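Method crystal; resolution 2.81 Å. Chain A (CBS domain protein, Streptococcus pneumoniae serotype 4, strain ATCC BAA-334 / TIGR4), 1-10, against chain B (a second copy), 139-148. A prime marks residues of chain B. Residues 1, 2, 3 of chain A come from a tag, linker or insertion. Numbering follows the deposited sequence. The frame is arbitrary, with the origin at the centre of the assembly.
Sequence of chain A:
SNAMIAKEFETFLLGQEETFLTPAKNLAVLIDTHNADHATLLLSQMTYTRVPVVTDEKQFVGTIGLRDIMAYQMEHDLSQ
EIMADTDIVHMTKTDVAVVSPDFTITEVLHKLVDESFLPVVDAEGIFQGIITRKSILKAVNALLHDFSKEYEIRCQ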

# COMPACT_ATOMS: atom_id res chain seq x y z
N SER A 1 -19.40 10.71 -21.89
CA SER A 1 -20.38 10.17 -20.96
C SER A 1 -19.70 9.45 -19.80
O SER A 1 -20.13 9.56 -18.66
CB SER A 1 -21.33 9.20 -21.68
OG SER A 1 -20.64 8.04 -22.11
N ASN A 2 -18.63 8.72 -20.12
CA ASN A 2 -17.87 7.89 -19.18
C ASN A 2 -18.72 6.81 -18.53
O ASN A 2 -18.24 6.14 -17.60
CB ASN A 2 -17.19 8.75 -18.10
CG ASN A 2 -15.86 9.31 -18.56
OD1 ASN A 2 -15.17 8.71 -19.39
ND2 ASN A 2 -15.50 10.47 -18.03
N ALA A 3 -19.95 6.61 -18.98
CA ALA A 3 -20.78 5.52 -18.49
C ALA A 3 -20.69 4.28 -19.35
O ALA A 3 -20.96 3.17 -18.86
CB ALA A 3 -22.25 5.97 -18.40
N MSE A 4 -20.32 4.43 -20.62
CA MSE A 4 -20.15 3.29 -21.51
C MSE A 4 -18.84 2.58 -21.21
O MSE A 4 -18.78 1.35 -21.15
CB MSE A 4 -20.20 3.73 -22.97
CG MSE A 4 -20.18 2.58 -23.95
SE MSE A 4 -21.68 1.36 -23.69
CE MSE A 4 -20.98 -0.17 -24.68
N ILE A 5 -17.78 3.37 -21.01
CA ILE A 5 -16.49 2.79 -20.66
C ILE A 5 -16.54 2.20 -19.25
O ILE A 5 -15.88 1.19 -18.97
CB ILE A 5 -15.37 3.83 -20.82
CG1 ILE A 5 -14.00 3.19 -20.58
CG2 ILE A 5 -15.58 5.02 -19.89
CD1 ILE A 5 -13.69 2.05 -21.53
N ALA A 6 -17.33 2.80 -18.35
CA ALA A 6 -17.49 2.23 -17.02
C ALA A 6 -18.19 0.88 -17.06
O ALA A 6 -17.89 -0.00 -16.25
CB ALA A 6 -18.26 3.20 -16.12
N LYS A 7 -19.12 0.70 -18.00
CA LYS A 7 -19.77 -0.60 -18.14
C LYS A 7 -18.82 -1.62 -18.74
O LYS A 7 -18.78 -2.78 -18.30
CB LYS A 7 -21.03 -0.46 -19.00
CG LYS A 7 -21.87 -1.73 -19.10
CD LYS A 7 -21.62 -2.46 -20.41
CE LYS A 7 -22.38 -3.78 -20.46
NZ LYS A 7 -23.84 -3.57 -20.25
N GLU A 8 -18.03 -1.22 -19.74
CA GLU A 8 -17.06 -2.13 -20.33
C GLU A 8 -15.96 -2.49 -19.33
O GLU A 8 -15.48 -3.62 -19.31
CB GLU A 8 -16.45 -1.50 -21.59
CG GLU A 8 -17.46 -1.25 -22.70
CD GLU A 8 -16.88 -0.45 -23.84
OE1 GLU A 8 -15.82 0.19 -23.65
OE2 GLU A 8 -17.47 -0.46 -24.94
N PHE A 9 -15.56 -1.53 -18.49
CA PHE A 9 -14.54 -1.80 -17.49
C PHE A 9 -15.05 -2.76 -16.42
O PHE A 9 -14.31 -3.61 -15.93
CB PHE A 9 -14.06 -0.49 -16.86
CG PHE A 9 -13.03 -0.67 -15.77
CD1 PHE A 9 -11.83 -1.32 -16.03
CD2 PHE A 9 -13.26 -0.18 -14.50
CE1 PHE A 9 -10.89 -1.48 -15.02
CE2 PHE A 9 -12.32 -0.33 -13.50
CZ PHE A 9 -11.13 -0.98 -13.76
N GLU A 10 -16.33 -2.64 -16.06
CA GLU A 10 -16.90 -3.53 -15.06
C GLU A 10 -17.01 -4.96 -15.58
O GLU A 10 -16.67 -5.91 -14.88
CB GLU A 10 -18.27 -3.02 -14.62
CG GLU A 10 -18.96 -3.90 -13.58
CD GLU A 10 -20.26 -3.30 -13.10
OE1 GLU A 10 -20.61 -2.19 -13.55
OE2 GLU A 10 -20.93 -3.94 -12.26
N ALA B 139 -8.60 7.17 -9.29
CA ALA B 139 -8.93 7.61 -10.64
C ALA B 139 -10.01 6.73 -11.25
O ALA B 139 -10.98 7.24 -11.82
CB ALA B 139 -7.67 7.62 -11.51
N VAL B 140 -9.85 5.41 -11.16
CA VAL B 140 -10.85 4.50 -11.71
C VAL B 140 -12.11 4.46 -10.87
O VAL B 140 -13.15 3.97 -11.34
CB VAL B 140 -10.28 3.08 -11.87
CG1 VAL B 140 -8.99 3.12 -12.67
CG2 VAL B 140 -10.06 2.44 -10.51
N ASN B 141 -12.06 4.95 -9.63
CA ASN B 141 -13.28 5.07 -8.83
C ASN B 141 -14.19 6.19 -9.32
O ASN B 141 -15.33 6.28 -8.85
CB ASN B 141 -12.93 5.28 -7.36
CG ASN B 141 -12.82 3.97 -6.60
OD1 ASN B 141 -13.77 3.53 -5.96
ND2 ASN B 141 -11.65 3.33 -6.68
N ALA B 142 -13.71 7.03 -10.23
CA ALA B 142 -14.60 7.98 -10.90
C ALA B 142 -15.61 7.29 -11.79
O ALA B 142 -16.63 7.90 -12.15
CB ALA B 142 -13.78 8.99 -11.71
N LEU B 143 -15.36 6.03 -12.15
CA LEU B 143 -16.31 5.21 -12.89
C LEU B 143 -17.25 4.43 -11.99
O LEU B 143 -18.18 3.79 -12.49
CB LEU B 143 -15.57 4.23 -13.81
CG LEU B 143 -14.61 4.80 -14.85
CD1 LEU B 143 -13.89 3.68 -15.59
CD2 LEU B 143 -15.35 5.70 -15.83
N LEU B 144 -17.04 4.48 -10.67
CA LEU B 144 -17.79 3.62 -9.76
C LEU B 144 -19.26 4.03 -9.66
O LEU B 144 -20.12 3.17 -9.42
CB LEU B 144 -17.15 3.65 -8.37
CG LEU B 144 -17.58 2.54 -7.41
CD1 LEU B 144 -16.88 1.23 -7.75
CD2 LEU B 144 -17.33 2.94 -5.96
N HIS B 145 -19.56 5.32 -9.82
CA HIS B 145 -20.95 5.74 -9.74
C HIS B 145 -21.77 5.21 -10.91
O HIS B 145 -22.98 5.02 -10.79
CB HIS B 145 -21.04 7.27 -9.67
CG HIS B 145 -20.68 7.96 -10.95
ND1 HIS B 145 -21.62 8.27 -11.92
CD2 HIS B 145 -19.49 8.40 -11.43
CE1 HIS B 145 -21.02 8.87 -12.93
NE2 HIS B 145 -19.73 8.96 -12.66
N ASP B 146 -21.12 4.96 -12.05
CA ASP B 146 -21.76 4.35 -13.21
C ASP B 146 -21.68 2.83 -13.19
O ASP B 146 -21.90 2.19 -14.22
CB ASP B 146 -21.15 4.89 -14.50
CG ASP B 146 -21.65 6.27 -14.85
OD1 ASP B 146 -22.83 6.57 -14.55
OD2 ASP B 146 -20.88 7.06 -15.44
N PHE B 147 -21.36 2.24 -12.04
CA PHE B 147 -21.38 0.79 -11.88
C PHE B 147 -22.78 0.34 -11.47
O PHE B 147 -23.45 1.00 -10.68
CB PHE B 147 -20.36 0.35 -10.83
CG PHE B 147 -19.03 -0.05 -11.40
CD1 PHE B 147 -18.38 0.74 -12.33
CD2 PHE B 147 -18.42 -1.23 -10.99
CE1 PHE B 147 -17.15 0.37 -12.85
CE2 PHE B 147 -17.19 -1.61 -11.51
CZ PHE B 147 -16.56 -0.80 -12.44
N SER B 148 -23.20 -0.79 -12.02
CA SER B 148 -24.49 -1.39 -11.71
C SER B 148 -24.30 -2.61 -10.81
O SER B 148 -23.17 -3.06 -10.57
CB SER B 148 -25.24 -1.76 -12.99
OG SER B 148 -24.36 -2.32 -13.95

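The first turns of the chain A helix pack against a chain B helix that gives way to a 3-10 segment and then a loop. Ala6 sits at the centre. Its CB points toward chain B and lies 3.7 Å from both Leu143′ CB and Asp146′ CB. The two backbones come close here, with Ala6 CA 5.2 Å from Leu143′ CA.

Leu143′ adopts chi1 m and chi2 t, which spreads its two methyls along the chain A helix. Leu143′ CD2 lies 4.1 Å from Ile5 CG2 and 3.4 Å from the backbone O of Asn2, which comes from the tag. Leu143′ CD1 lies 4.1 Å from Phe9 CD2.

With chi1 t, the Phe9 ring lies among Val140′, Leu143′ and Phe147′. Phe9 CE2 is 4.3 Å from Val140′ CB. The same ring meets the edge of Phe147′, with Phe9 CD2 3.9 Å from Phe147′ CZ.

The CA-to-CB bond of Phe147′ points sideways, but its ring comes nearer chain A. With chi1 at -94°, between wells, the ring has Glu10 over one face and Phe9 CD2 at its edge. Glu10 CB is 3.8 Å from the Phe147′ ring centroid in a CH-pi contact. Glu10 is extended, both chi1 and chi2 t, so its carboxylate lies over the CG end of the Phe147′ ring, with Glu10 OE1 3.4 Å from Phe147′ CG, and also reaches the Ser148′ backbone. There Ser148′ N gives a weak hydrogen bond to Glu10 OE1, at 3.3 Å. Glu10 OE2 lies 2.9 Å from Ser148′ O, but these are two acceptors and form no hydrogen bond.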